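Local atomic coordinates of ABC transporter substrate-binding protein (Streptococcus pneumoniae, PDB entry 4OHN), a protein that binds histidine between its two lobes and probably delivers it to an ABC uptake transporter of the pneumococcal membrane. Residues Thr218-Lys221 / Lys222-Ala226; Gln237-Ser240 / Gln241-Gly245; Gly8-Trp11 / Ser12-Ser16. All coordinates share one frame; numbering follows the deposited sequence.

Contact 1. Residues Thr218-Lys221 / Lys222-Ala226; sequences TLVK and KINEA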
loop_
_atom_site.group_PDB
_atom_site.type_symbol
_atom_site.label_atom_id
_atom_site.label_comp_id
_atom_site.label_asym_id
_atom_site.label_seq_id
_atom_site.Cartn_x
_atom_site.Cartn_y
_atom_site.Cartn_z
ATOM N N THR A 218 -12.906 1.343 18.972
ATOM C CA THR A 218 -12.067 2.092 19.889
ATOM C C THR A 218 -10.628 2.159 19.364
ATOM O O THR A 218 -9.994 3.205 19.398
ATOM C CB THR A 218 -12.093 1.469 21.274
ATOM O OG1 THR A 218 -13.429 1.512 21.768
ATOM C CG2 THR A 218 -11.219 2.239 22.227
ATOM N N LEU A 219 -10.116 1.038 18.879
ATOM C CA LEU A 219 -8.798 0.973 18.254
ATOM C C LEU A 219 -8.632 2.030 17.158
ATOM O O LEU A 219 -7.618 2.723 17.107
ATOM C CB LEU A 219 -8.593 -0.447 17.713
ATOM C CG LEU A 219 -7.358 -0.682 16.863
ATOM C CD1 LEU A 219 -6.078 -0.362 17.634
ATOM C CD2 LEU A 219 -7.358 -2.106 16.366
ATOM N N VAL A 220 -9.639 2.190 16.303
ATOM C CA VAL A 220 -9.569 3.180 15.234
ATOM C C VAL A 220 -9.456 4.600 15.805
ATOM O O VAL A 220 -8.639 5.408 15.335
ATOM C CB VAL A 220 -10.763 3.030 14.286
ATOM C CG1 VAL A 220 -10.892 4.258 13.369
ATOM C CG2 VAL A 220 -10.609 1.757 13.462
ATOM N N LYS A 221 -10.253 4.908 16.818
ATOM C CA LYS A 221 -10.161 6.202 17.492
ATOM C C LYS A 221 -8.780 6.433 18.070
ATOM O O LYS A 221 -8.228 7.524 17.963
ATOM C CB LYS A 221 -11.187 6.316 18.617
ATOM C CG LYS A 221 -12.599 6.328 18.140
ATOM C CD LYS A 221 -13.563 6.569 19.282
ATOM C CE LYS A 221 -14.998 6.504 18.806
ATOM N NZ LYS A 221 -15.445 5.097 18.641
ATOM N N LYS A 222 -8.215 5.412 18.696
ATOM C CA LYS A 222 -6.881 5.539 19.285
ATOM C C LYS A 222 -5.800 5.784 18.238
ATOM O O LYS A 222 -4.837 6.528 18.484
ATOM C CB LYS A 222 -6.551 4.329 20.161
ATOM C CG LYS A 222 -7.464 4.208 21.362
ATOM C CD LYS A 222 -7.484 5.481 22.214
ATOM C CE LYS A 222 -8.211 5.283 23.528
ATOM N NZ LYS A 222 -8.470 6.599 24.184
ATOM N N ILE A 223 -5.923 5.175 17.068
ATOM C CA ILE A 223 -4.981 5.448 15.989
ATOM C C ILE A 223 -5.156 6.910 15.570
ATOM O O ILE A 223 -4.178 7.651 15.442
ATOM C CB ILE A 223 -5.211 4.493 14.803
ATOM C CG1 ILE A 223 -4.866 3.064 15.211
ATOM C CG2 ILE A 223 -4.414 4.957 13.589
ATOM C CD1 ILE A 223 -5.370 2.024 14.228
ATOM N N ASN A 224 -6.390 7.353 15.364
ATOM C CA ASN A 224 -6.620 8.739 14.933
ATOM C C ASN A 224 -6.118 9.756 15.953
ATOM O O ASN A 224 -5.522 10.784 15.579
ATOM C CB ASN A 224 -8.101 8.956 14.660
ATOM C CG ASN A 224 -8.599 8.228 13.425
ATOM O OD1 ASN A 224 -7.820 7.909 12.512
ATOM N ND2 ASN A 224 -9.898 7.953 13.375
ATOM N N GLU A 225 -6.362 9.513 17.232
ATOM C CA GLU A 225 -5.880 10.429 18.270
ATOM C C GLU A 225 -4.369 10.493 18.271
ATOM O O GLU A 225 -3.791 11.578 18.465
ATOM C CB GLU A 225 -6.379 9.985 19.638
ATOM C CG GLU A 225 -7.879 10.157 19.822
ATOM C CD GLU A 225 -8.432 9.467 21.022
ATOM O OE1 GLU A 225 -7.681 8.917 21.853
ATOM O OE2 GLU A 225 -9.683 9.485 21.156
ATOM N N ALA A 226 -3.703 9.357 18.079
ATOM C CA ALA A 226 -2.252 9.358 18.016
ATOM C C ALA A 226 -1.764 10.136 16.792
ATOM O O ALA A 226 -0.757 10.864 16.884
ATOM C CB ALA A 226 -1.732 7.951 17.981
#
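A chi1 of 166° lays CG1 of Val220 on the carbonyl side of its residue, and Asn224, one turn on, swings CG back beside its own N (chi1 -70°); the two side chains therefore run alongside each other, pointing the same way, with CG1 of Val220 3.8 Å from ND2 of Asn224. The amide also leans over the Val220 carbonyl, but the bond there belongs to the backbone: Asn224 N reaches Val220 O at 3.0 Å, with the N-H aimed almost straight at it. OD1 of Asn224 looks elsewhere and accepts from the backbone N of Asn99.

This is a regular i to i+4 turn of helix 217-232, in which Thr218 O, Leu219 O, Val220 O and Lys221 O each take the N-H four residues later. The shortest of these bonds runs from Glu225 N to Lys221 O at 2.8 Å. On the buried flank CD1 of Leu219 meets CD1 of Ile223 at 4.2 Å. Lys222 keeps its aliphatic stem against the backbone, CG lying 3.4 Å from Thr218 O, before the chain bends at chi2 and carries the amine outward. There NZ of Lys222 forms a weak salt bridge to OE1 of Glu225, 3.4 Å away.

The helix is thus amphipathic. Leu219 and Ile223 give it an apolar side toward Phe52 of helix 43-53 and, for Ile223, Val210 of strand 206-212. The Lys222 stem lies on Trp11, but Glu225 is exposed, so solvent probably screens the charged ends of this long ion pair and keeps its share in stability modest.

Contact 2. Residues Gln237-Ser240 / Gln241-Gly245; sequences QEIS and QKWFG
Gln241 opens the last turn of helix 235-244 by giving its N-H to Gln237 O, N to O 2.9 Å, the first of four successive i to i+4 bonds that close this alpha-helix near the C-terminus of the solute-binding fold. Its CG rests against the same carbonyl oxygen. Gln241 has two conformers; in the one described, a bend at chi2 (-65°) turns the amide back toward Gln237, and a water accepts from NE2 of Gln241 at 2.7 Å while donating to OE1 and O of Gln237, a bridge that is tentative for that reason.

Lys242 bonds through N to Glu238 O, and its extended chain carries NZ to a salt bridge with Asp46 of helix 43-53. On the way, CG of Lys242 lies over one face of the Trp243 indole.

Trp243 brings CD1 to 3.9 Å from CG2 of Ile239, the two side chains meeting at a slant. The same ring edge faces a carbonyl, with Ile239 O near the indole plane and 3.3 Å from CD1 of Trp243. NE1 of Trp243 is hydrogen-bonded to OD2 of Asp46, the oxygen that also takes the Lys242 salt bridge.

Phe244 gives its N-H to Ser240 O, N to O 2.8 Å, bent to 145° at the hydrogen, and its ring meets Phe43. The hydroxyl of Ser240, one turn back, is hydrogen-bonded to Glu246 O and Val248 N.

Gly245 leaves the helix with positive phi, its N still bonded to Gln241 O at 3.0 Å.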
loop_
_atom_site.group_PDB
_atom_site.type_symbol
_atom_site.label_atom_id
_atom_site.label_comp_id
_atom_site.label_asym_id
_atom_site.label_seq_id
_atom_site.Cartn_x
_atom_site.Cartn_y
_atom_site.Cartn_z
ATOM N N GLN A 237 6.423 14.450 10.599
ATOM C CA GLN A 237 7.285 15.132 9.653
ATOM C C GLN A 237 8.649 14.471 9.526
ATOM O O GLN A 237 9.188 14.355 8.417
ATOM C CB GLN A 237 7.460 16.599 10.049
ATOM C CG GLN A 237 6.228 17.435 9.800
ATOM C CD GLN A 237 5.665 17.231 8.417
ATOM O OE1 GLN A 237 6.389 17.275 7.425
ATOM N NE2 GLN A 237 4.374 16.969 8.345
ATOM N N GLU A 238 9.211 14.046 10.649
ATOM C CA GLU A 238 10.493 13.353 10.637
ATOM C C GLU A 238 10.396 12.071 9.803
ATOM O O GLU A 238 11.257 11.802 8.967
ATOM C CB GLU A 238 10.900 13.036 12.070
ATOM C CG GLU A 238 12.146 12.177 12.240
ATOM C CD GLU A 238 12.311 11.703 13.676
ATOM O OE1 GLU A 238 11.781 12.368 14.591
ATOM O OE2 GLU A 238 12.964 10.662 13.887
ATOM N N ILE A 239 9.367 11.266 10.036
ATOM C CA ILE A 239 9.198 10.002 9.313
ATOM C C ILE A 239 8.972 10.270 7.819
ATOM O O ILE A 239 9.540 9.592 6.953
ATOM C CB ILE A 239 8.045 9.190 9.916
ATOM C CG1 ILE A 239 8.365 8.791 11.367
ATOM C CG2 ILE A 239 7.783 7.949 9.097
ATOM C CD1 ILE A 239 7.164 8.243 12.128
ATOM N N SER A 240 8.176 11.288 7.520
ATOM C CA SER A 240 7.882 11.650 6.144
ATOM C C SER A 240 9.142 12.067 5.384
ATOM O O SER A 240 9.376 11.650 4.240
ATOM C CB SER A 240 6.808 12.751 6.144
ATOM O OG SER A 240 6.378 13.071 4.838
ATOM N N GLN A 241 9.973 12.883 6.025
ATOM C CA GLN A 241 11.203 13.342 5.395
ATOM C C GLN A 241 12.156 12.184 5.173
ATOM O O GLN A 241 12.843 12.120 4.148
ATOM C CB GLN A 241 11.889 14.413 6.246
ATOM C CG GLN A 241 11.204 15.776 6.208
ATOM C CD GLN A 241 11.240 16.416 4.831
ATOM O OE1 GLN A 241 12.193 16.235 4.072
ATOM N NE2 GLN A 241 10.196 17.164 4.500
ATOM N N LYS A 242 12.192 11.269 6.134
ATOM C CA LYS A 242 13.088 10.125 6.073
ATOM C C LYS A 242 12.791 9.275 4.846
ATOM O O LYS A 242 13.710 8.873 4.137
ATOM C CB LYS A 242 12.953 9.298 7.352
ATOM C CG LYS A 242 13.713 7.986 7.351
ATOM C CD LYS A 242 13.529 7.265 8.666
ATOM C CE LYS A 242 14.105 5.862 8.623
ATOM N NZ LYS A 242 13.786 5.139 9.886
ATOM N N TRP A 243 11.516 9.003 4.574
ATOM C CA TRP A 243 11.150 8.080 3.503
ATOM C C TRP A 243 10.830 8.755 2.166
ATOM O O TRP A 243 11.004 8.124 1.112
ATOM C CB TRP A 243 9.980 7.192 3.971
ATOM C CG TRP A 243 10.426 6.296 5.081
ATOM C CD1 TRP A 243 10.170 6.441 6.422
ATOM C CD2 TRP A 243 11.262 5.145 4.951
ATOM N NE1 TRP A 243 10.789 5.447 7.130
ATOM C CE2 TRP A 243 11.474 4.641 6.249
ATOM C CE3 TRP A 243 11.860 4.487 3.853
ATOM C CZ2 TRP A 243 12.247 3.509 6.485
ATOM C CZ3 TRP A 243 12.646 3.362 4.092
ATOM C CH2 TRP A 243 12.814 2.877 5.403
ATOM N N PHE A 244 10.387 10.015 2.193
ATOM C CA PHE A 244 9.884 10.691 0.989
ATOM C C PHE A 244 10.591 11.976 0.603
ATOM O O PHE A 244 10.408 12.459 -0.508
ATOM C CB PHE A 244 8.400 10.980 1.144
ATOM C CG PHE A 244 7.578 9.755 1.246
ATOM C CD1 PHE A 244 7.466 8.921 0.151
ATOM C CD2 PHE A 244 6.960 9.400 2.419
ATOM C CE1 PHE A 244 6.727 7.776 0.222
ATOM C CE2 PHE A 244 6.217 8.241 2.495
ATOM C CZ PHE A 244 6.106 7.429 1.377
ATOM N N GLY A 245 11.382 12.537 1.505
ATOM C CA GLY A 245 12.030 13.816 1.243
ATOM C C GLY A 245 11.055 14.975 1.106
ATOM O O GLY A 245 11.391 16.000 0.516
HETATM O O HOH W 1 8.200 16.286 6.046
#

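Contact 3. Residues Gly8-Trp11 / Ser12-Ser16; sequences GDNW and SKYQS
Trp11 and Gln15 lie side by side, pointing the same way from the first turn of helix 11-17. The tryptophan is the one to follow outward. CB leaves the backbone beside Ser12 N. A chi1 of 175° then swings CG and the indole to the carbonyl side of the residue, along the helix toward Gln15. NE1 of Trp11 gives its hydrogen, in the ring plane, to a water 2.9 Å away. That water in turn donates to OE1 of Gln15 and so closes a bridge between the two side chains. On this side of the indole CB of Gln15 lies over one face, 3.8 Å above the ring plane and offset toward the rim. CE3 of Trp11 passes CD2 of Tyr14 at 4.3 Å, and CZ2 of Trp11 comes to 3.6 Å from OE1 of Gln15, whose amide stands nearly perpendicular to the indole, the planes 84° apart. At the tip, CH2 of Trp11 packs 3.7 Å from CG of Lys222.

Beneath them the backbone winds up. Gln15 N bonds straight to Trp11 O at 2.9 Å. Asn10, at the N-cap position, has its O accept from Tyr14 N at 3.2 Å, and more weakly from Lys13 N. That same Asn10 O lies over a face of the Tyr14 ring, whose far end reaches CB of Asn10. Ser12 O accepts from Ser16 N.

This short N-terminal helix lies against helix 217-232. Tyr14 OH and Asn10 N are both hydrogen-bonded to Asp216, just ahead of that helix. In the loop between helix 43-53 and strand 58-63, Tyr55 O takes NE2 of Gln15, and the Tyr55 and Trp11 rings meet edge-to-face.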
loop_
_atom_site.group_PDB
_atom_site.type_symbol
_atom_site.label_atom_id
_atom_site.label_comp_id
_atom_site.label_asym_id
_atom_site.label_seq_id
_atom_site.Cartn_x
_atom_site.Cartn_y
_atom_site.Cartn_z
ATOM N N GLY A 8 -16.533 -7.515 19.953
ATOM C CA GLY A 8 -15.439 -7.410 19.006
ATOM C C GLY A 8 -14.627 -6.131 19.127
ATOM O O GLY A 8 -13.700 -5.907 18.347
ATOM N N ASP A 9 -14.926 -5.301 20.131
ATOM C CA ASP A 9 -14.185 -4.057 20.417
ATOM C C ASP A 9 -13.037 -4.363 21.398
ATOM O O ASP A 9 -13.198 -4.192 22.617
ATOM C CB ASP A 9 -15.164 -3.006 20.984
ATOM C CG ASP A 9 -14.646 -1.547 20.899
ATOM O OD1 ASP A 9 -13.724 -1.245 20.125
ATOM O OD2 ASP A 9 -15.198 -0.670 21.595
ATOM N N ASN A 10 -11.890 -4.797 20.860
ATOM C CA ASN A 10 -10.822 -5.450 21.603
ATOM C C ASN A 10 -9.749 -4.538 22.144
ATOM O O ASN A 10 -8.702 -5.013 22.584
ATOM C CB ASN A 10 -10.133 -6.492 20.712
ATOM C CG ASN A 10 -11.038 -7.637 20.329
ATOM O OD1 ASN A 10 -12.046 -7.892 20.979
ATOM N ND2 ASN A 10 -10.667 -8.351 19.270
ATOM N N TRP A 11 -9.994 -3.230 22.121
ATOM C CA TRP A 11 -9.010 -2.281 22.621
ATOM C C TRP A 11 -8.445 -2.674 23.985
ATOM O O TRP A 11 -7.236 -2.640 24.189
ATOM C CB TRP A 11 -9.570 -0.838 22.679
ATOM C CG TRP A 11 -8.564 0.058 23.310
ATOM C CD1 TRP A 11 -8.590 0.560 24.578
ATOM C CD2 TRP A 11 -7.332 0.501 22.732
ATOM N NE1 TRP A 11 -7.458 1.286 24.821
ATOM C CE2 TRP A 11 -6.664 1.264 23.705
ATOM C CE3 TRP A 11 -6.732 0.326 21.482
ATOM C CZ2 TRP A 11 -5.426 1.856 23.461
ATOM C CZ3 TRP A 11 -5.510 0.900 21.250
ATOM C CH2 TRP A 11 -4.869 1.663 22.234
ATOM N N SER A 12 -9.311 -3.051 24.908
ATOM C CA SER A 12 -8.852 -3.346 26.259
ATOM C C SER A 12 -7.858 -4.508 26.271
ATOM O O SER A 12 -6.944 -4.526 27.093
ATOM C CB SER A 12 -10.017 -3.614 27.225
ATOM O OG SER A 12 -10.698 -4.810 26.905
ATOM N N LYS A 13 -8.029 -5.456 25.353
ATOM C CA LYS A 13 -7.099 -6.573 25.218
ATOM C C LYS A 13 -5.741 -6.103 24.688
ATOM O O LYS A 13 -4.705 -6.487 25.232
ATOM C CB LYS A 13 -7.678 -7.642 24.283
ATOM C CG LYS A 13 -6.696 -8.740 23.857
ATOM C CD LYS A 13 -7.270 -9.581 22.721
ATOM C CE LYS A 13 -6.180 -10.345 21.986
ATOM N NZ LYS A 13 -6.725 -11.125 20.842
ATOM N N TYR A 14 -5.730 -5.294 23.626
ATOM C CA TYR A 14 -4.453 -4.817 23.092
ATOM C C TYR A 14 -3.713 -4.030 24.161
ATOM O O TYR A 14 -2.504 -4.174 24.346
ATOM C CB TYR A 14 -4.637 -3.936 21.850
ATOM C CG TYR A 14 -5.536 -4.541 20.798
ATOM C CD1 TYR A 14 -5.335 -5.834 20.354
ATOM C CD2 TYR A 14 -6.602 -3.817 20.268
ATOM C CE1 TYR A 14 -6.166 -6.387 19.422
ATOM C CE2 TYR A 14 -7.438 -4.357 19.335
ATOM C CZ TYR A 14 -7.214 -5.645 18.909
ATOM O OH TYR A 14 -8.025 -6.214 17.958
ATOM N N GLN A 15 -4.457 -3.191 24.874
ATOM C CA GLN A 15 -3.882 -2.349 25.903
ATOM C C GLN A 15 -3.316 -3.169 27.071
ATOM O O GLN A 15 -2.225 -2.872 27.560
ATOM C CB GLN A 15 -4.925 -1.328 26.377
ATOM C CG GLN A 15 -4.455 -0.388 27.478
ATOM C CD GLN A 15 -3.450 0.627 26.988
ATOM O OE1 GLN A 15 -3.806 1.759 26.650
ATOM N NE2 GLN A 15 -2.187 0.234 26.948
ATOM N N SER A 16 -4.040 -4.190 27.525
ATOM C CA SER A 16 -3.583 -4.981 28.666
ATOM C C SER A 16 -2.468 -5.957 28.286
ATOM O O SER A 16 -1.581 -6.232 29.092
ATOM C CB SER A 16 -4.749 -5.724 29.332
ATOM O OG SER A 16 -5.387 -6.609 28.433
HETATM O O HOH W 2 -6.682 2.432 27.378
#

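Contacts 1 and 3 touch directly, their centres about 12 Å apart. OG1 of Thr218 lies 2.8 Å from OD2 of Asp9, a probable hydrogen bond in the conformer of Asp9 described; CG2 of Thr218 packs 3.5 Å from CB of Trp11, and CD2 of Leu219 meets CE2 of Tyr14 at 3.7 Å. Contact 2 belongs to the next helix after that of contact 1; its nearest atoms stay about 10 Å from contact 1 and about 17 Å from contact 3. Helix 43-53 joins contacts 1 and 2 indirectly, since it packs against both. None of the three supplies a residue of the histidine pocket; the side chain of Phe244 remains about 12 Å from the ligand.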